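Local atomic coordinates of endoglucanase (Clostridium thermocellum, PDB entry 2YIK), a protein that probably hydrolyses internal beta-1,4-glucosidic bonds of cellulose, as an endoglucanase of glycosyl hydrolase family 9. Residues Asn87-Phe92 / Thr210-Gly215; Thr325-Ala330 / Asp360-Ile365; Asp367-Trp372 / Leu401-Tyr406. One frame throughout, in Å; residues are numbered along the deposited sequence.

Contact 1 of 3, residues Asn87-Phe92 / Thr210-Gly215; sequences NMSDGF and TKEKPG
Met-88 and Thr-210 bring the two backbones to their nearest approach, with CA atoms 7.8 Å apart, so the segments meet through side chains. Residues 87-92 run from a loop into the first turn of helix 90-100. Residues 210-215 leave strand 206-209 through a type I beta turn from Thr-210 to Lys-213 and end at Gly-215, the N-cap of helix 216-233.

Phe-92 and Thr-210 make most of the contact, reaching toward each other tip to tip. CG of Phe-92 is anti to the backbone N (chi1 -175°), which places it beside the carbonyl carbon. Thr-210 OG1 lies over one face of this ring, 3.1 Å above the plane and displaced toward the rim, where CZ of Phe-92 is its nearest atom at 3.2 Å. The model gives this buried hydroxyl no hydrogen-bond partner, but the threonine rotamer is doubtful, its chi1 of -99° lying off the staggered values. Glu-212 approaches the same ring at its edge: OE2 stands near the ring plane, 3.6 Å from CD1 of Phe-92, and the carboxylate is turned 81° from the ring. Such an edge-on approach would suit the slightly positive ring hydrogens. OE1 of Glu-212 faces OG of Ser-89 at 3.9 Å, too far for a bond. The serine hydroxyl instead accepts from Phe-92 N at 3.0 Å, and thereby caps the helix that presents the ring.

Asn-87 OD1 accepts from Phe-208 N in the neighbouring strand. The arrangement is a serine N-cap at the start of a helix, whose first-turn phenylalanine packs on a strand-to-helix turn.

Contact 2 of 3, residues Thr325-Ala330 / Asp360-Ile365; sequences TACILA and DFWKPI
Ala-330 CB stands over one face of the Trp-362 indole, 3.3 Å above its plane. The methyl lies 3.4 Å from the centroid of the five-membered ring, only 16° off the normal, and makes a CH-pi contact. CD2 and CE2, the bond shared by the two rings, are its nearest ring atoms. Trp-362 NE1 bonds to Asp-334 OD2, a hold that helps to fix the indole's rotation.

Cys-327 SG approaches the six-membered ring obliquely, 5.4 Å from its centroid, as a sulfur-aromatic contact. The same sulfur lies 3.8 Å from CG1 of Ile-365, a carbon that also packs on Ala-326 CB. Phe-361 sets its CB against Ala-330 CA at 3.6 Å; its side chain, about 5 Å from a bound calcium ion, touches the calcium ligand Asn-333.

A water bridges the backbones by donating to the carbonyl oxygens of Ala-326 and Phe-361, the latter at 2.6 Å. At the first position of the turn, Asp-360 OD1 accepts from Trp-362 N at 3.0 Å, a capping bond that helps hold the residue bearing the indole. This capped turn into helix 363-373 packs on a face of helix 322-336 rich in small residues, as helices pack in the alpha-helical barrel of family 9 catalytic domains.

Contact 3 of 3, residues Asp367-Trp372 / Leu401-Tyr406; sequences DLLDKW and LIALVY
Leu-369 pushes its two methyls against Ala-403 CA and Tyr-406 CB of helix 392-408, and this is where the contact is tight. CD2 lies 3.6 Å from Ala-403 CA and 3.8 Å from the CB of the same alanine. CD1 lies 3.6 Å from Tyr-406 CB and is also near Ala-403 CA. Ala-403 is small enough for the leucine to come down on the main chain itself. The nearest CA atoms, those of Leu-369 and Ala-403, are 6.5 Å apart, although the axes of the two short segments stay 10.3 Å apart and their directions differ by 126°.

Looser packing surrounds this point. Ile-402 crosses Leu-369 obliquely and offers CG2 to CD2 of the leucine at 4.1 Å. The same CG2 meets Leu-368 CD2 at 4.3 Å, a marginal touch one residue back along helix 363-373. Tyr-406, partly exposed, has CG anti to the backbone N (chi1 -177°), which puts that atom 3.9 Å from Leu-369 CD1; the ring meets this methyl only obliquely, near CG and CD2. This ring is held largely by other neighbours, stacking with His-410 and meeting Tyr-417 edge-to-face.

On the more exposed side, Asp-370 and Lys-371, both partly exposed, take no part in the pairing and bond to other residues. Asp-370 OD1 bonds to Tyr-417 OH, and Lys-371 NZ donates to Pro-312 O. The pairing of the two segments is therefore apolar in character, without hydrogen bonds or ion pairs between them, which is consistent with a fit set by shape, chiefly that of Leu-369 over Ala-403.

All three contacts fall within the family 9 catalytic range and follow one another in series along the chain. Contacts 2 and 3 are neighbours, with centres about 11 Å apart, and share helix 363-373: its leading turn and first residues pack on helix 322-336 and its later turns on helix 392-408. They meet directly, as Ile-402 CD1 lies 3.6 Å from Cys-327 SG and the Tyr-406 ring meets Trp-362 edge-to-face, making one continuous three-helix core. Contact 1 joins helix 90-100 to the loop after strand 206-209. It lies apart, about 36 Å from contact 2 and 40 Å from contact 3 between centres, and across the chain's centre from contact 3, whereas contacts 2 and 3 share one side, consistent with the helical barrel of family 9.

Contact 1 of 3, residues Asn87-Phe92 / Thr210-Gly215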
loop_
_atom_site.group_PDB
_atom_site.type_symbol
_atom_site.label_atom_id
_atom_site.label_comp_id
_atom_site.label_asym_id
_atom_site.label_seq_id
_atom_site.Cartn_x
_atom_site.Cartn_y
_atom_site.Cartn_z
ATOM N N ASN A 87 15.285 -14.424 -12.095
ATOM C CA ASN A 87 14.676 -14.684 -13.389
ATOM C C ASN A 87 15.296 -13.819 -14.480
ATOM O O ASN A 87 14.670 -13.550 -15.510
ATOM C CB ASN A 87 13.165 -14.472 -13.322
ATOM C CG ASN A 87 12.782 -13.018 -13.273
ATOM O OD1 ASN A 87 13.494 -12.187 -12.703
ATOM N ND2 ASN A 87 11.635 -12.697 -13.865
ATOM N N MET A 88 16.523 -13.361 -14.241
ATOM C CA MET A 88 17.242 -12.584 -15.247
ATOM C C MET A 88 17.980 -13.620 -16.093
ATOM O O MET A 88 18.356 -14.678 -15.589
ATOM C CB MET A 88 18.248 -11.632 -14.601
ATOM C CG MET A 88 17.608 -10.431 -13.905
ATOM S SD MET A 88 18.833 -9.395 -13.080
ATOM C CE MET A 88 19.055 -10.313 -11.528
ATOM N N SER A 89 18.169 -13.328 -17.376
ATOM C CA SER A 89 18.852 -14.240 -18.293
ATOM C C SER A 89 20.355 -14.306 -18.027
ATOM O O SER A 89 20.915 -13.419 -17.383
ATOM C CB SER A 89 18.629 -13.791 -19.742
ATOM O OG SER A 89 19.317 -12.578 -20.017
ATOM N N ASP A 90 20.997 -15.365 -18.526
ATOM C CA ASP A 90 22.442 -15.533 -18.369
ATOM C C ASP A 90 23.152 -14.344 -19.017
ATOM O O ASP A 90 24.116 -13.806 -18.478
ATOM C CB ASP A 90 22.938 -16.804 -19.070
ATOM C CG ASP A 90 22.567 -18.075 -18.338
ATOM O OD1 ASP A 90 22.325 -18.028 -17.111
ATOM O OD2 ASP A 90 22.540 -19.140 -19.000
ATOM N N GLY A 91 22.672 -13.957 -20.192
ATOM C CA GLY A 91 23.265 -12.848 -20.920
ATOM C C GLY A 91 23.149 -11.508 -20.211
ATOM O O GLY A 91 24.086 -10.711 -20.212
ATOM N N PHE A 92 21.991 -11.256 -19.611
ATOM C CA PHE A 92 21.776 -10.010 -18.895
ATOM C C PHE A 92 22.707 -9.941 -17.696
ATOM O O PHE A 92 23.353 -8.927 -17.468
ATOM C CB PHE A 92 20.336 -9.901 -18.410
ATOM C CG PHE A 92 20.026 -8.582 -17.779
ATOM C CD1 PHE A 92 19.697 -7.484 -18.569
ATOM C CD2 PHE A 92 20.135 -8.416 -16.406
ATOM C CE1 PHE A 92 19.485 -6.234 -18.000
ATOM C CE2 PHE A 92 19.925 -7.168 -15.822
ATOM C CZ PHE A 92 19.600 -6.073 -16.624
ATOM N N THR A 210 13.625 -5.749 -15.900
ATOM C CA THR A 210 14.770 -5.373 -16.704
ATOM C C THR A 210 14.243 -4.596 -17.916
ATOM O O THR A 210 13.041 -4.608 -18.177
ATOM C CB THR A 210 15.473 -6.697 -17.106
ATOM O OG1 THR A 210 16.587 -6.931 -16.240
ATOM C CG2 THR A 210 15.876 -6.701 -18.530
ATOM N N LYS A 211 15.118 -3.921 -18.655
ATOM C CA LYS A 211 14.664 -3.181 -19.827
ATOM C C LYS A 211 14.225 -4.152 -20.930
ATOM O O LYS A 211 13.627 -3.743 -21.926
ATOM C CB LYS A 211 15.781 -2.286 -20.364
ATOM C CG LYS A 211 16.838 -3.020 -21.191
ATOM C CD LYS A 211 18.056 -2.142 -21.441
ATOM C CE LYS A 211 17.695 -0.885 -22.215
ATOM N NZ LYS A 211 17.673 -1.129 -23.695
ATOM N N GLU A 212 14.519 -5.435 -20.744
ATOM C CA GLU A 212 14.184 -6.447 -21.740
ATOM C C GLU A 212 12.708 -6.848 -21.809
ATOM O O GLU A 212 12.280 -7.460 -22.784
ATOM C CB GLU A 212 15.085 -7.669 -21.538
ATOM C CG GLU A 212 16.563 -7.282 -21.627
ATOM C CD GLU A 212 17.518 -8.455 -21.643
ATOM O OE1 GLU A 212 17.099 -9.589 -21.335
ATOM O OE2 GLU A 212 18.707 -8.236 -21.955
ATOM N N LYS A 213 11.931 -6.491 -20.790
ATOM C CA LYS A 213 10.500 -6.793 -20.778
ATOM C C LYS A 213 9.822 -5.738 -19.900
ATOM O O LYS A 213 10.332 -5.392 -18.843
ATOM C CB LYS A 213 10.243 -8.202 -20.229
ATOM C CG LYS A 213 8.899 -8.796 -20.658
ATOM C CD LYS A 213 8.770 -10.267 -20.250
ATOM C CE LYS A 213 7.491 -10.906 -20.810
ATOM N NZ LYS A 213 7.286 -12.308 -20.318
ATOM N N PRO A 214 8.665 -5.208 -20.335
ATOM C CA PRO A 214 7.948 -4.182 -19.569
ATOM C C PRO A 214 7.561 -4.585 -18.151
ATOM O O PRO A 214 7.259 -5.747 -17.879
ATOM C CB PRO A 214 6.715 -3.892 -20.433
ATOM C CG PRO A 214 7.182 -4.228 -21.829
ATOM C CD PRO A 214 7.955 -5.510 -21.591
ATOM N N GLY A 215 7.582 -3.602 -17.259
ATOM C CA GLY A 215 7.212 -3.821 -15.876
ATOM C C GLY A 215 6.732 -2.489 -15.347
ATOM O O GLY A 215 6.825 -2.204 -14.159
#

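Contact 2 of 3, residues Thr325-Ala330 / Asp360-Ile365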
loop_
_atom_site.group_PDB
_atom_site.type_symbol
_atom_site.label_atom_id
_atom_site.label_comp_id
_atom_site.label_asym_id
_atom_site.label_seq_id
_atom_site.Cartn_x
_atom_site.Cartn_y
_atom_site.Cartn_z
ATOM N N THR A 325 -4.869 8.863 -7.632
ATOM C CA THR A 325 -4.235 9.750 -8.600
ATOM C C THR A 325 -5.079 11.012 -8.761
ATOM O O THR A 325 -4.559 12.123 -8.702
ATOM C CB THR A 325 -4.075 9.044 -9.977
ATOM O OG1 THR A 325 -3.198 7.921 -9.839
ATOM C CG2 THR A 325 -3.493 9.991 -11.010
ATOM N N ALA A 326 -6.383 10.838 -8.948
ATOM C CA ALA A 326 -7.278 11.976 -9.118
ATOM C C ALA A 326 -7.177 12.930 -7.939
ATOM O O ALA A 326 -7.195 14.139 -8.125
ATOM C CB ALA A 326 -8.718 11.507 -9.285
ATOM N N CYS A 327 -7.069 12.384 -6.729
ATOM C CA CYS A 327 -6.954 13.207 -5.528
ATOM C C CYS A 327 -5.690 14.065 -5.564
ATOM O O CYS A 327 -5.726 15.256 -5.252
ATOM C CB CYS A 327 -6.920 12.330 -4.268
ATOM S SG CYS A 327 -8.490 11.574 -3.803
ATOM N N ILE A 328 -4.574 13.460 -5.951
ATOM C CA ILE A 328 -3.319 14.189 -5.986
ATOM C C ILE A 328 -3.323 15.270 -7.065
ATOM O O ILE A 328 -2.872 16.390 -6.820
ATOM C CB ILE A 328 -2.122 13.228 -6.181
ATOM C CG1 ILE A 328 -2.167 12.140 -5.103
ATOM C CG2 ILE A 328 -0.799 14.008 -6.100
ATOM C CD1 ILE A 328 -2.222 12.681 -3.703
ATOM N N LEU A 329 -3.838 14.939 -8.246
ATOM C CA LEU A 329 -3.915 15.913 -9.325
ATOM C C LEU A 329 -4.816 17.074 -8.897
ATOM O O LEU A 329 -4.571 18.222 -9.250
ATOM C CB LEU A 329 -4.449 15.261 -10.607
ATOM C CG LEU A 329 -3.457 14.340 -11.332
ATOM C CD1 LEU A 329 -4.118 13.706 -12.546
ATOM C CD2 LEU A 329 -2.237 15.146 -11.762
ATOM N N ALA A 330 -5.851 16.778 -8.121
ATOM C CA ALA A 330 -6.748 17.829 -7.663
ATOM C C ALA A 330 -6.047 18.717 -6.632
ATOM O O ALA A 330 -6.224 19.937 -6.637
ATOM C CB ALA A 330 -8.012 17.225 -7.072
ATOM N N ASP A 360 -13.024 19.418 -13.929
ATOM C CA ASP A 360 -12.858 19.900 -12.566
ATOM C C ASP A 360 -12.158 18.728 -11.903
ATOM O O ASP A 360 -12.746 17.659 -11.721
ATOM C CB ASP A 360 -14.212 20.189 -11.903
ATOM C CG ASP A 360 -14.080 20.592 -10.431
ATOM O OD1 ASP A 360 -13.104 20.191 -9.761
ATOM O OD2 ASP A 360 -14.975 21.302 -9.926
ATOM N N PHE A 361 -10.893 18.925 -11.559
ATOM C CA PHE A 361 -10.102 17.857 -10.973
ATOM C C PHE A 361 -10.704 17.121 -9.774
ATOM O O PHE A 361 -10.455 15.933 -9.611
ATOM C CB PHE A 361 -8.681 18.369 -10.692
ATOM C CG PHE A 361 -7.865 18.576 -11.952
ATOM C CD1 PHE A 361 -7.488 17.488 -12.737
ATOM C CD2 PHE A 361 -7.531 19.860 -12.389
ATOM C CE1 PHE A 361 -6.797 17.671 -13.939
ATOM C CE2 PHE A 361 -6.838 20.054 -13.592
ATOM C CZ PHE A 361 -6.473 18.955 -14.366
ATOM N N TRP A 362 -11.507 17.797 -8.958
ATOM C CA TRP A 362 -12.141 17.126 -7.817
ATOM C C TRP A 362 -13.450 16.412 -8.187
ATOM O O TRP A 362 -13.919 15.547 -7.443
ATOM C CB TRP A 362 -12.446 18.119 -6.689
ATOM C CG TRP A 362 -11.297 18.404 -5.771
ATOM C CD1 TRP A 362 -10.722 19.621 -5.540
ATOM C CD2 TRP A 362 -10.594 17.466 -4.939
ATOM N NE1 TRP A 362 -9.709 19.501 -4.620
ATOM C CE2 TRP A 362 -9.604 18.185 -4.234
ATOM C CE3 TRP A 362 -10.697 16.081 -4.726
ATOM C CZ2 TRP A 362 -8.729 17.582 -3.326
ATOM C CZ3 TRP A 362 -9.823 15.472 -3.820
ATOM C CH2 TRP A 362 -8.851 16.226 -3.135
ATOM N N LYS A 363 -14.037 16.768 -9.329
ATOM C CA LYS A 363 -15.310 16.184 -9.750
ATOM C C LYS A 363 -15.315 14.658 -9.843
ATOM O O LYS A 363 -16.262 14.014 -9.393
ATOM C CB LYS A 363 -15.767 16.811 -11.079
ATOM C CG LYS A 363 -17.157 16.391 -11.540
ATOM C CD LYS A 363 -18.191 16.575 -10.438
ATOM C CE LYS A 363 -19.617 16.361 -10.949
ATOM N NZ LYS A 363 -20.597 16.631 -9.857
ATOM N N PRO A 364 -14.263 14.051 -10.419
ATOM C CA PRO A 364 -14.294 12.586 -10.491
ATOM C C PRO A 364 -14.382 11.919 -9.116
ATOM O O PRO A 364 -14.991 10.856 -8.969
ATOM C CB PRO A 364 -12.994 12.251 -11.214
ATOM C CG PRO A 364 -12.807 13.435 -12.115
ATOM C CD PRO A 364 -13.125 14.587 -11.186
ATOM N N ILE A 365 -13.771 12.544 -8.114
ATOM C CA ILE A 365 -13.793 11.999 -6.765
ATOM C C ILE A 365 -15.110 12.339 -6.071
ATOM O O ILE A 365 -15.578 11.590 -5.214
ATOM C CB ILE A 365 -12.575 12.513 -5.946
ATOM C CG1 ILE A 365 -11.327 11.693 -6.314
ATOM C CG2 ILE A 365 -12.866 12.455 -4.450
ATOM C CD1 ILE A 365 -11.450 10.208 -5.995
HETATM O O HOH W 1 -8.415 14.672 -10.692
#

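Contact 3 of 3, residues Asp367-Trp372 / Leu401-Tyr406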
loop_
_atom_site.group_PDB
_atom_site.type_symbol
_atom_site.label_atom_id
_atom_site.label_comp_id
_atom_site.label_asym_id
_atom_site.label_seq_id
_atom_site.Cartn_x
_atom_site.Cartn_y
_atom_site.Cartn_z
ATOM N N ASP A 367 -17.863 12.369 -7.602
ATOM C CA ASP A 367 -18.744 11.362 -8.191
ATOM C C ASP A 367 -18.529 10.005 -7.521
ATOM O O ASP A 367 -19.478 9.268 -7.267
ATOM C CB ASP A 367 -18.479 11.219 -9.691
ATOM C CG ASP A 367 -19.013 12.386 -10.494
ATOM O OD1 ASP A 367 -19.645 13.282 -9.897
ATOM O OD2 ASP A 367 -18.807 12.405 -11.724
ATOM N N LEU A 368 -17.269 9.677 -7.256
ATOM C CA LEU A 368 -16.922 8.417 -6.612
ATOM C C LEU A 368 -17.542 8.372 -5.219
ATOM O O LEU A 368 -18.155 7.380 -4.822
ATOM C CB LEU A 368 -15.405 8.291 -6.490
ATOM C CG LEU A 368 -14.875 7.122 -5.661
ATOM C CD1 LEU A 368 -15.204 5.800 -6.359
ATOM C CD2 LEU A 368 -13.365 7.290 -5.466
ATOM N N LEU A 369 -17.376 9.467 -4.484
ATOM C CA LEU A 369 -17.900 9.566 -3.133
ATOM C C LEU A 369 -19.424 9.598 -3.058
ATOM O O LEU A 369 -20.003 9.051 -2.124
ATOM C CB LEU A 369 -17.291 10.783 -2.426
ATOM C CG LEU A 369 -15.803 10.619 -2.096
ATOM C CD1 LEU A 369 -15.252 11.917 -1.522
ATOM C CD2 LEU A 369 -15.617 9.475 -1.101
ATOM N N ASP A 370 -20.073 10.241 -4.025
ATOM C CA ASP A 370 -21.537 10.273 -4.028
ATOM C C ASP A 370 -22.020 8.845 -4.238
ATOM O O ASP A 370 -23.033 8.426 -3.684
ATOM C CB ASP A 370 -22.087 11.138 -5.167
ATOM C CG ASP A 370 -21.963 12.626 -4.891
ATOM O OD1 ASP A 370 -21.863 13.017 -3.707
ATOM O OD2 ASP A 370 -21.983 13.407 -5.866
ATOM N N LYS A 371 -21.266 8.104 -5.041
ATOM C CA LYS A 371 -21.603 6.727 -5.354
ATOM C C LYS A 371 -21.475 5.844 -4.116
ATOM O O LYS A 371 -22.402 5.095 -3.788
ATOM C CB LYS A 371 -20.697 6.219 -6.482
ATOM C CG LYS A 371 -21.235 4.997 -7.223
ATOM C CD LYS A 371 -20.362 4.596 -8.407
ATOM C CE LYS A 371 -20.435 5.617 -9.530
ATOM N NZ LYS A 371 -19.787 5.109 -10.769
ATOM N N TRP A 372 -20.335 5.936 -3.431
ATOM C CA TRP A 372 -20.080 5.138 -2.230
ATOM C C TRP A 372 -20.897 5.519 -0.993
ATOM O O TRP A 372 -21.383 4.654 -0.270
ATOM C CB TRP A 372 -18.585 5.178 -1.867
ATOM C CG TRP A 372 -17.763 4.147 -2.590
ATOM C CD1 TRP A 372 -17.298 4.212 -3.878
ATOM C CD2 TRP A 372 -17.361 2.869 -2.083
ATOM N NE1 TRP A 372 -16.634 3.054 -4.200
ATOM C CE2 TRP A 372 -16.655 2.216 -3.118
ATOM C CE3 TRP A 372 -17.522 2.218 -0.852
ATOM C CZ2 TRP A 372 -16.120 0.933 -2.960
ATOM C CZ3 TRP A 372 -16.987 0.943 -0.696
ATOM C CH2 TRP A 372 -16.291 0.317 -1.746
ATOM N N LEU A 401 -10.927 6.639 3.355
ATOM C CA LEU A 401 -9.744 7.479 3.220
ATOM C C LEU A 401 -10.006 8.604 2.228
ATOM O O LEU A 401 -9.780 9.769 2.544
ATOM C CB LEU A 401 -8.544 6.651 2.756
ATOM C CG LEU A 401 -7.250 7.433 2.507
ATOM C CD1 LEU A 401 -6.808 8.120 3.796
ATOM C CD2 LEU A 401 -6.167 6.485 2.010
ATOM N N ILE A 402 -10.494 8.253 1.038
ATOM C CA ILE A 402 -10.785 9.257 0.012
ATOM C C ILE A 402 -11.805 10.258 0.539
ATOM O O ILE A 402 -11.693 11.453 0.292
ATOM C CB ILE A 402 -11.341 8.620 -1.290
ATOM C CG1 ILE A 402 -10.299 7.671 -1.891
ATOM C CG2 ILE A 402 -11.744 9.717 -2.283
ATOM C CD1 ILE A 402 -9.053 8.353 -2.338
ATOM N N ALA A 403 -12.796 9.768 1.273
ATOM C CA ALA A 403 -13.824 10.643 1.827
ATOM C C ALA A 403 -13.220 11.685 2.776
ATOM O O ALA A 403 -13.570 12.865 2.724
ATOM C CB ALA A 403 -14.867 9.815 2.566
ATOM N N LEU A 404 -12.312 11.234 3.639
ATOM C CA LEU A 404 -11.665 12.104 4.616
ATOM C C LEU A 404 -10.669 13.074 3.970
ATOM O O LEU A 404 -10.510 14.201 4.429
ATOM C CB LEU A 404 -10.991 11.239 5.683
ATOM C CG LEU A 404 -12.039 10.389 6.425
ATOM C CD1 LEU A 404 -11.402 9.156 7.040
ATOM C CD2 LEU A 404 -12.718 11.252 7.480
ATOM N N VAL A 405 -10.012 12.634 2.901
ATOM C CA VAL A 405 -9.070 13.490 2.190
ATOM C C VAL A 405 -9.846 14.603 1.461
ATOM O O VAL A 405 -9.415 15.758 1.423
ATOM C CB VAL A 405 -8.236 12.667 1.169
ATOM C CG1 VAL A 405 -7.556 13.597 0.163
ATOM C CG2 VAL A 405 -7.192 11.842 1.911
ATOM N N TYR A 406 -10.999 14.254 0.897
ATOM C CA TYR A 406 -11.818 15.236 0.189
ATOM C C TYR A 406 -12.275 16.331 1.152
ATOM O O TYR A 406 -12.185 17.523 0.837
ATOM C CB TYR A 406 -13.052 14.575 -0.434
ATOM C CG TYR A 406 -13.909 15.526 -1.243
ATOM C CD1 TYR A 406 -14.873 16.326 -0.629
ATOM C CD2 TYR A 406 -13.748 15.636 -2.622
ATOM C CE1 TYR A 406 -15.652 17.211 -1.368
ATOM C CE2 TYR A 406 -14.523 16.512 -3.372
ATOM C CZ TYR A 406 -15.475 17.295 -2.741
ATOM O OH TYR A 406 -16.268 18.145 -3.479
#